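Local coordinates for phosphatidylglycerophosphatase and protein-tyrosine phosphatase 1 (Mus musculus, PDB 3RGO) that dephosphorylates phosphatidylglycerophosphate to phosphatidylglycerol, an essential step in the synthesis of the mitochondrial phospholipid cardiolipin, at residues I5-L11 / V107-L111; L72-H76 / E145-I150. All blocks are in the same frame, centred on the assembly; numbering follows the deposited sequence.

Contact 1 (I5-L11 / V107-L111); sequences IDHTVLL and VAAYL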
ATOM      1  N   ILE A   5       3.961   0.269  -9.417  1.00 38.63           N
ATOM      2  CA  ILE A   5       5.066  -0.477  -8.825  1.00 37.95           C
ATOM      3  C   ILE A   5       5.275  -1.794  -9.571  1.00 37.87           C
ATOM      4  O   ILE A   5       6.402  -2.160  -9.916  1.00 36.60           O
ATOM      5  CB  ILE A   5       4.820  -0.758  -7.330  1.00 36.49           C
ATOM      6  CG1 ILE A   5       4.634   0.558  -6.561  1.00 38.92           C
ATOM      7  CG2 ILE A   5       5.968  -1.563  -6.743  1.00 36.00           C
ATOM      8  CD1 ILE A   5       5.840   1.491  -6.619  1.00 39.82           C
ATOM      9  N   ASP A   6       4.177  -2.504  -9.805  1.00 36.83           N
ATOM     10  CA  ASP A   6       4.188  -3.685 -10.660  1.00 36.31           C
ATOM     11  C   ASP A   6       2.806  -3.879 -11.282  1.00 39.40           C
ATOM     12  O   ASP A   6       2.000  -2.947 -11.317  1.00 40.61           O
ATOM     13  CB  ASP A   6       4.681  -4.942  -9.913  1.00 41.31           C
ATOM     14  CG  ASP A   6       3.758  -5.370  -8.778  1.00 41.14           C
ATOM     15  OD1 ASP A   6       2.623  -4.862  -8.686  1.00 40.52           O
ATOM     16  OD2 ASP A   6       4.172  -6.238  -7.976  1.00 40.45           O
ATOM     17  N   HIS A   7       2.533  -5.077 -11.780  1.00 41.91           N
ATOM     18  CA  HIS A   7       1.268  -5.335 -12.458  1.00 45.79           C
ATOM     19  C   HIS A   7       0.055  -5.166 -11.531  1.00 43.16           C
ATOM     20  O   HIS A   7      -1.060  -4.951 -12.000  1.00 40.53           O
ATOM     21  CB  HIS A   7       1.282  -6.733 -13.091  1.00 53.26           C
ATOM     22  CG  HIS A   7       0.160  -6.974 -14.053  1.00 65.07           C
ATOM     23  ND1 HIS A   7      -0.984  -7.659 -13.707  1.00 69.79           N
ATOM     24  CD2 HIS A   7       0.009  -6.618 -15.352  1.00 71.96           C
ATOM     25  CE1 HIS A   7      -1.793  -7.719 -14.754  1.00 74.06           C
ATOM     26  NE2 HIS A   7      -1.214  -7.094 -15.762  1.00 75.11           N
ATOM     27  N   THR A   8       0.275  -5.263 -10.220  1.00 40.51           N
ATOM     28  CA  THR A   8      -0.819  -5.182  -9.246  1.00 40.54           C
ATOM     29  C   THR A   8      -0.869  -3.843  -8.511  1.00 40.34           C
ATOM     30  O   THR A   8      -1.908  -3.183  -8.457  1.00 41.02           O
ATOM     31  CB  THR A   8      -0.722  -6.298  -8.169  1.00 41.58           C
ATOM     32  OG1 THR A   8      -0.773  -7.589  -8.787  1.00 42.80           O
ATOM     33  CG2 THR A   8      -1.864  -6.183  -7.165  1.00 39.64           C
ATOM     34  N   VAL A   9       0.263  -3.446  -7.947  1.00 36.19           N
ATOM     35  CA  VAL A   9       0.281  -2.330  -7.008  1.00 34.04           C
ATOM     36  C   VAL A   9       0.656  -0.988  -7.624  1.00 35.56           C
ATOM     37  O   VAL A   9       1.578  -0.893  -8.430  1.00 39.44           O
ATOM     38  CB  VAL A   9       1.214  -2.630  -5.823  1.00 34.34           C
ATOM     39  CG1 VAL A   9       1.447  -1.371  -4.981  1.00 30.38           C
ATOM     40  CG2 VAL A   9       0.637  -3.759  -4.986  1.00 31.09           C
ATOM     41  N   LEU A  10      -0.084   0.047  -7.238  1.00 35.20           N
ATOM     42  CA  LEU A  10       0.321   1.419  -7.497  1.00 33.37           C
ATOM     43  C   LEU A  10       0.477   2.152  -6.169  1.00 36.29           C
ATOM     44  O   LEU A  10      -0.239   1.874  -5.205  1.00 35.56           O
ATOM     45  CB  LEU A  10      -0.698   2.137  -8.385  1.00 35.90           C
ATOM     46  CG  LEU A  10      -1.011   1.441  -9.714  1.00 39.37           C
ATOM     47  CD1 LEU A  10      -2.274   0.598  -9.591  1.00 40.21           C
ATOM     48  CD2 LEU A  10      -1.154   2.465 -10.829  1.00 42.64           C
ATOM     49  N   LEU A  11       1.431   3.075  -6.131  1.00 36.77           N
ATOM     50  CA  LEU A  11       1.713   3.875  -4.946  1.00 36.56           C
ATOM     51  C   LEU A  11       1.624   5.353  -5.325  1.00 38.75           C
ATOM     52  O   LEU A  11       2.280   5.793  -6.269  1.00 41.82           O
ATOM     53  CB  LEU A  11       3.113   3.556  -4.418  1.00 34.89           C
ATOM     54  CG  LEU A  11       3.688   4.493  -3.353  1.00 34.49           C
ATOM     55  CD1 LEU A  11       2.906   4.404  -2.048  1.00 32.63           C
ATOM     56  CD2 LEU A  11       5.164   4.208  -3.117  1.00 37.55           C
ATOM     57  N   VAL A 107       3.763  -0.723   0.778  1.00 32.09           N
ATOM     58  CA  VAL A 107       4.202  -1.309  -0.486  1.00 32.80           C
ATOM     59  C   VAL A 107       5.484  -2.115  -0.286  1.00 33.34           C
ATOM     60  O   VAL A 107       5.659  -3.167  -0.900  1.00 35.81           O
ATOM     61  CB  VAL A 107       4.388  -0.241  -1.602  1.00 34.59           C
ATOM     62  CG1 VAL A 107       5.010  -0.868  -2.844  1.00 33.40           C
ATOM     63  CG2 VAL A 107       3.048   0.424  -1.952  1.00 30.91           C
ATOM     64  N   ALA A 108       6.373  -1.625   0.578  1.00 30.88           N
ATOM     65  CA  ALA A 108       7.592  -2.352   0.919  1.00 33.43           C
ATOM     66  C   ALA A 108       7.276  -3.736   1.469  1.00 34.41           C
ATOM     67  O   ALA A 108       7.922  -4.716   1.107  1.00 31.72           O
ATOM     68  CB  ALA A 108       8.441  -1.553   1.931  1.00 31.65           C
ATOM     69  N   ALA A 109       6.282  -3.818   2.346  1.00 34.93           N
ATOM     70  CA  ALA A 109       5.927  -5.096   2.943  1.00 35.56           C
ATOM     71  C   ALA A 109       5.420  -6.060   1.871  1.00 35.29           C
ATOM     72  O   ALA A 109       5.800  -7.229   1.845  1.00 36.86           O
ATOM     73  CB  ALA A 109       4.885  -4.903   4.039  1.00 36.51           C
ATOM     74  N   TYR A 110       4.562  -5.553   0.991  1.00 33.94           N
ATOM     75  CA  TYR A 110       4.079  -6.313  -0.158  1.00 31.15           C
ATOM     76  C   TYR A 110       5.235  -6.913  -0.961  1.00 35.24           C
ATOM     77  O   TYR A 110       5.257  -8.117  -1.217  1.00 37.69           O
ATOM     78  CB  TYR A 110       3.218  -5.408  -1.050  1.00 35.77           C
ATOM     79  CG  TYR A 110       2.999  -5.911  -2.458  1.00 35.81           C
ATOM     80  CD1 TYR A 110       2.041  -6.879  -2.731  1.00 37.73           C
ATOM     81  CD2 TYR A 110       3.747  -5.408  -3.518  1.00 35.61           C
ATOM     82  CE1 TYR A 110       1.839  -7.344  -4.024  1.00 38.59           C
ATOM     83  CE2 TYR A 110       3.552  -5.857  -4.806  1.00 35.43           C
ATOM     84  CZ  TYR A 110       2.600  -6.827  -5.056  1.00 38.84           C
ATOM     85  OH  TYR A 110       2.406  -7.275  -6.343  1.00 41.68           O
ATOM     86  N   LEU A 111       6.195  -6.074  -1.349  1.00 34.50           N
ATOM     87  CA  LEU A 111       7.339  -6.534  -2.134  1.00 36.35           C
ATOM     88  C   LEU A 111       8.200  -7.546  -1.381  1.00 39.76           C
ATOM     89  O   LEU A 111       8.695  -8.521  -1.963  1.00 39.81           O
ATOM     90  CB  LEU A 111       8.187  -5.345  -2.586  1.00 33.99           C
ATOM     91  CG  LEU A 111       7.509  -4.394  -3.578  1.00 31.94           C
ATOM     92  CD1 LEU A 111       8.375  -3.166  -3.811  1.00 30.65           C
ATOM     93  CD2 LEU A 111       7.197  -5.101  -4.896  1.00 33.52           C
TER
HETATM   94  O   HOH W   1       1.529  -8.444  -9.352  1.00 54.38           O

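Contact 2 (L72-H76 / E145-I150); sequences LANLH and EFHKEI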
ATOM      1  N   LEU A  72       2.035  -5.437  12.739  1.00 46.39           N
ATOM      2  CA  LEU A  72       2.379  -6.561  11.877  1.00 49.53           C
ATOM      3  C   LEU A  72       1.107  -7.148  11.278  1.00 49.14           C
ATOM      4  O   LEU A  72       1.049  -7.442  10.089  1.00 48.33           O
ATOM      5  CB  LEU A  72       3.098  -7.642  12.687  1.00 47.81           C
ATOM      6  CG  LEU A  72       4.621  -7.786  12.570  1.00 53.52           C
ATOM      7  CD1 LEU A  72       5.226  -6.772  11.608  1.00 47.69           C
ATOM      8  CD2 LEU A  72       5.292  -7.726  13.948  1.00 53.21           C
ATOM      9  N   ALA A  73       0.095  -7.319  12.124  1.00 52.94           N
ATOM     10  CA  ALA A  73      -1.160  -7.944  11.722  1.00 55.66           C
ATOM     11  C   ALA A  73      -1.837  -7.177  10.592  1.00 53.35           C
ATOM     12  O   ALA A  73      -2.406  -7.775   9.679  1.00 51.05           O
ATOM     13  CB  ALA A  73      -2.098  -8.064  12.916  1.00 56.01           C
ATOM     14  N   ASN A  74      -1.774  -5.851  10.663  1.00 50.60           N
ATOM     15  CA  ASN A  74      -2.397  -5.007   9.653  1.00 48.51           C
ATOM     16  C   ASN A  74      -1.544  -4.888   8.394  1.00 46.20           C
ATOM     17  O   ASN A  74      -2.061  -4.649   7.303  1.00 44.23           O
ATOM     18  CB  ASN A  74      -2.736  -3.630  10.232  1.00 50.10           C
ATOM     19  CG  ASN A  74      -3.981  -3.658  11.108  1.00 50.39           C
ATOM     20  OD1 ASN A  74      -4.174  -2.795  11.964  1.00 54.58           O
ATOM     21  ND2 ASN A  74      -4.832  -4.659  10.896  1.00 46.34           N
ATOM     22  N   LEU A  75      -0.237  -5.068   8.559  1.00 44.44           N
ATOM     23  CA  LEU A  75       0.676  -5.178   7.431  1.00 42.38           C
ATOM     24  C   LEU A  75       0.330  -6.429   6.628  1.00 40.89           C
ATOM     25  O   LEU A  75       0.286  -6.398   5.397  1.00 36.67           O
ATOM     26  CB  LEU A  75       2.120  -5.254   7.934  1.00 47.36           C
ATOM     27  CG  LEU A  75       3.137  -4.219   7.442  1.00 47.16           C
ATOM     28  CD1 LEU A  75       2.486  -2.876   7.124  1.00 42.14           C
ATOM     29  CD2 LEU A  75       4.275  -4.061   8.450  1.00 41.31           C
ATOM     30  N   HIS A  76       0.086  -7.533   7.334  1.00 42.30           N
ATOM     31  CA  HIS A  76      -0.335  -8.775   6.690  1.00 45.40           C
ATOM     32  C   HIS A  76      -1.708  -8.613   6.048  1.00 42.92           C
ATOM     33  O   HIS A  76      -1.965  -9.140   4.965  1.00 39.32           O
ATOM     34  CB  HIS A  76      -0.361  -9.938   7.691  1.00 48.22           C
ATOM     35  CG  HIS A  76       0.987 -10.522   7.979  1.00 49.71           C
ATOM     36  ND1 HIS A  76       1.658 -10.294   9.160  1.00 50.02           N
ATOM     37  CD2 HIS A  76       1.789 -11.321   7.236  1.00 50.40           C
ATOM     38  CE1 HIS A  76       2.817 -10.930   9.134  1.00 49.96           C
ATOM     39  NE2 HIS A  76       2.920 -11.562   7.979  1.00 48.58           N
ATOM     40  N   GLU A 145      10.824  -7.005  11.151  1.00 44.26           N
ATOM     41  CA  GLU A 145      10.072  -8.057  11.835  1.00 48.88           C
ATOM     42  C   GLU A 145       9.168  -8.770  10.833  1.00 44.42           C
ATOM     43  O   GLU A 145       8.990  -9.993  10.886  1.00 43.89           O
ATOM     44  CB  GLU A 145       9.235  -7.482  12.981  1.00 52.01           C
ATOM     45  CG  GLU A 145      10.042  -6.919  14.145  1.00 60.20           C
ATOM     46  CD  GLU A 145      10.410  -7.977  15.174  1.00 73.55           C
ATOM     47  OE1 GLU A 145      10.827  -9.087  14.775  1.00 74.36           O
ATOM     48  OE2 GLU A 145      10.287  -7.696  16.387  1.00 81.60           O
ATOM     49  N   PHE A 146       8.600  -7.997   9.912  1.00 40.36           N
ATOM     50  CA  PHE A 146       7.738  -8.557   8.878  1.00 42.75           C
ATOM     51  C   PHE A 146       8.535  -9.539   8.022  1.00 44.99           C
ATOM     52  O   PHE A 146       8.045 -10.614   7.669  1.00 45.59           O
ATOM     53  CB  PHE A 146       7.140  -7.440   8.009  1.00 38.03           C
ATOM     54  CG  PHE A 146       6.139  -7.927   6.998  1.00 41.19           C
ATOM     55  CD1 PHE A 146       6.533  -8.246   5.708  1.00 39.30           C
ATOM     56  CD2 PHE A 146       4.805  -8.067   7.339  1.00 39.68           C
ATOM     57  CE1 PHE A 146       5.614  -8.690   4.779  1.00 37.80           C
ATOM     58  CE2 PHE A 146       3.884  -8.513   6.418  1.00 39.52           C
ATOM     59  CZ  PHE A 146       4.288  -8.827   5.134  1.00 36.41           C
ATOM     60  N   HIS A 147       9.770  -9.160   7.705  1.00 45.27           N
ATOM     61  CA  HIS A 147      10.684  -9.999   6.937  1.00 48.34           C
ATOM     62  C   HIS A 147      10.963 -11.331   7.640  1.00 52.72           C
ATOM     63  O   HIS A 147      11.001 -12.381   7.002  1.00 53.57           O
ATOM     64  CB  HIS A 147      11.991  -9.246   6.683  1.00 52.41           C
ATOM     65  CG  HIS A 147      12.938  -9.965   5.773  1.00 56.83           C
ATOM     66  ND1 HIS A 147      14.163 -10.436   6.195  1.00 65.64           N
ATOM     67  CD2 HIS A 147      12.839 -10.296   4.464  1.00 55.02           C
ATOM     68  CE1 HIS A 147      14.778 -11.023   5.183  1.00 66.08           C
ATOM     69  NE2 HIS A 147      13.997 -10.950   4.121  1.00 57.50           N
ATOM     70  N   LYS A 148      11.156 -11.285   8.954  1.00 54.14           N
ATOM     71  CA  LYS A 148      11.380 -12.501   9.731  1.00 55.72           C
ATOM     72  C   LYS A 148      10.161 -13.419   9.739  1.00 51.64           C
ATOM     73  O   LYS A 148      10.296 -14.642   9.653  1.00 53.92           O
ATOM     74  CB  LYS A 148      11.778 -12.150  11.166  1.00 65.59           C
ATOM     75  CG  LYS A 148      13.130 -11.473  11.293  1.00 71.06           C
ATOM     76  CD  LYS A 148      13.468 -11.193  12.750  1.00 77.71           C
ATOM     77  CE  LYS A 148      14.795 -10.463  12.879  1.00 81.12           C
ATOM     78  NZ  LYS A 148      15.165 -10.238  14.304  1.00 84.91           N
ATOM     79  N   GLU A 149       8.974 -12.831   9.859  1.00 44.52           N
ATOM     80  CA  GLU A 149       7.730 -13.595   9.874  1.00 50.12           C
ATOM     81  C   GLU A 149       7.471 -14.257   8.528  1.00 52.59           C
ATOM     82  O   GLU A 149       7.034 -15.411   8.463  1.00 53.65           O
ATOM     83  CB  GLU A 149       6.544 -12.702  10.242  1.00 52.77           C
ATOM     84  CG  GLU A 149       6.517 -12.272  11.699  1.00 62.25           C
ATOM     85  CD  GLU A 149       5.233 -11.550  12.063  1.00 63.63           C
ATOM     86  OE1 GLU A 149       4.537 -11.084  11.142  1.00 66.83           O
ATOM     87  OE2 GLU A 149       4.918 -11.448  13.266  1.00 66.22           O
ATOM     88  N   ILE A 150       7.743 -13.516   7.459  1.00 49.74           N
ATOM     89  CA  ILE A 150       7.577 -14.015   6.100  1.00 52.89           C
ATOM     90  C   ILE A 150       8.465 -15.223   5.851  1.00 54.89           C
ATOM     91  O   ILE A 150       8.033 -16.217   5.263  1.00 60.71           O
ATOM     92  CB  ILE A 150       7.918 -12.923   5.060  1.00 53.17           C
ATOM     93  CG1 ILE A 150       6.824 -11.855   5.035  1.00 51.33           C
ATOM     94  CG2 ILE A 150       8.138 -13.536   3.685  1.00 56.26           C
ATOM     95  CD1 ILE A 150       5.421 -12.404   5.184  1.00 49.91           C
TER

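Contact 1 (I5-L11 / V107-L111)
Ile5 opens the contact with two apolar touches on helix 107-111: its CG1 lies 4.0 Å from Val107 CG1 and its CG2 4.1 Å from Leu111 CD1, so the side chain spans one turn of the helix. Asp6 follows and does double duty. Asp6 OD1 accepts the backbone N of Thr8 and of Val9, each at 2.8 Å; the bond from Thr8 N makes an Asx turn, and with that from Val9 N an Asx motif, which together with the 2.8 Å bond from Ile5 N to Val9 O holds the bend between strands 2-4 and 9-12. Asp6 OD2 receives a short 2.6 Å hydrogen bond from Tyr110 OH, so one carboxylate ties both the turn and the helix. Thr8 closes the polar corner through water: Thr8 OG1 lies 2.5 Å from a water that donates a weak, 3.3 Å hydrogen bond to Tyr110 OH. This is the Cys-based dual-specificity phosphatase fold, in which helices pack on a central sheet; here helix 102-115 follows the strand leading to the predicted phosphocysteine nucleophile Cys96, and its segment 107-111 runs roughly antiparallel to strand 9-11 (152°, closest approach of the axes 10.3 Å). Val9 sits over the Tyr110 ring in a CH-pi contact, CG2 3.6 Å from the ring centroid and 12° off its normal, while Val9 CG1 meets Val107 CG2 at 3.9 Å. Leu10 points away from the helix, and its backbone bonds to Val92 and Val94 of strand 91-95. Leu11 turns back toward the helix, its CD1 4.0 Å from Val107 CG2, and both residues also touch Ile126 of helix 119-129.

Contact 2 (L72-H76 / E145-I150)
Apolar packing makes up much of this helix pair, whose axes cross at -64° and approach to 10.9 Å. Leu72 reaches Phe146 through CD1, 4.1 Å from Phe146 CB, and its CD2 lies 4.1 Å from Glu145 CB; Leu75 CB rests 3.9 Å from Phe146 CD2. Leu75 and Phe146 also touch Met106 and Gln113 of helix 102-115, respectively. The aromatic pair is oblique: the His76 and Phe146 rings have centroids 4.6 Å apart and planes at 37°, with Phe146 CE2 over one face of the imidazole. Ile150 CD1 adds a touch 3.8 Å from His76 NE2. The one side-chain hydrogen bond within a segment is weak, from His76 ND1 to Leu72 O at 3.1 Å. With no hydrogen bond passing between the two segments, their association here rests mainly on the packing of Phe146, His76 and Leu72, with Leu75 and Ile150 adding smaller areas, while the carboxylate of Glu145 leads away from the partner helix.

In the fold
From the N terminus, strands 2-4 and 9-12 form one edge region of the sheet, and contact 1 closes the first long loop when helix 102-115 returns to 5-11 after 95 residues. Contact 2 starts inside that loop, at the beginning of helix 72-88, and closes only at helix 137-154, so the two contacts cross along the chain rather than nest. Their centres lie 16 Å apart, yet they meet on helix 102-115: Ala109 CB lies 3.9 Å from Leu75 CG, and Ala109 O 3.3 Å from Phe146 CE1. That helix thus links the sheet on one side with the helices 72-88 and 137-154.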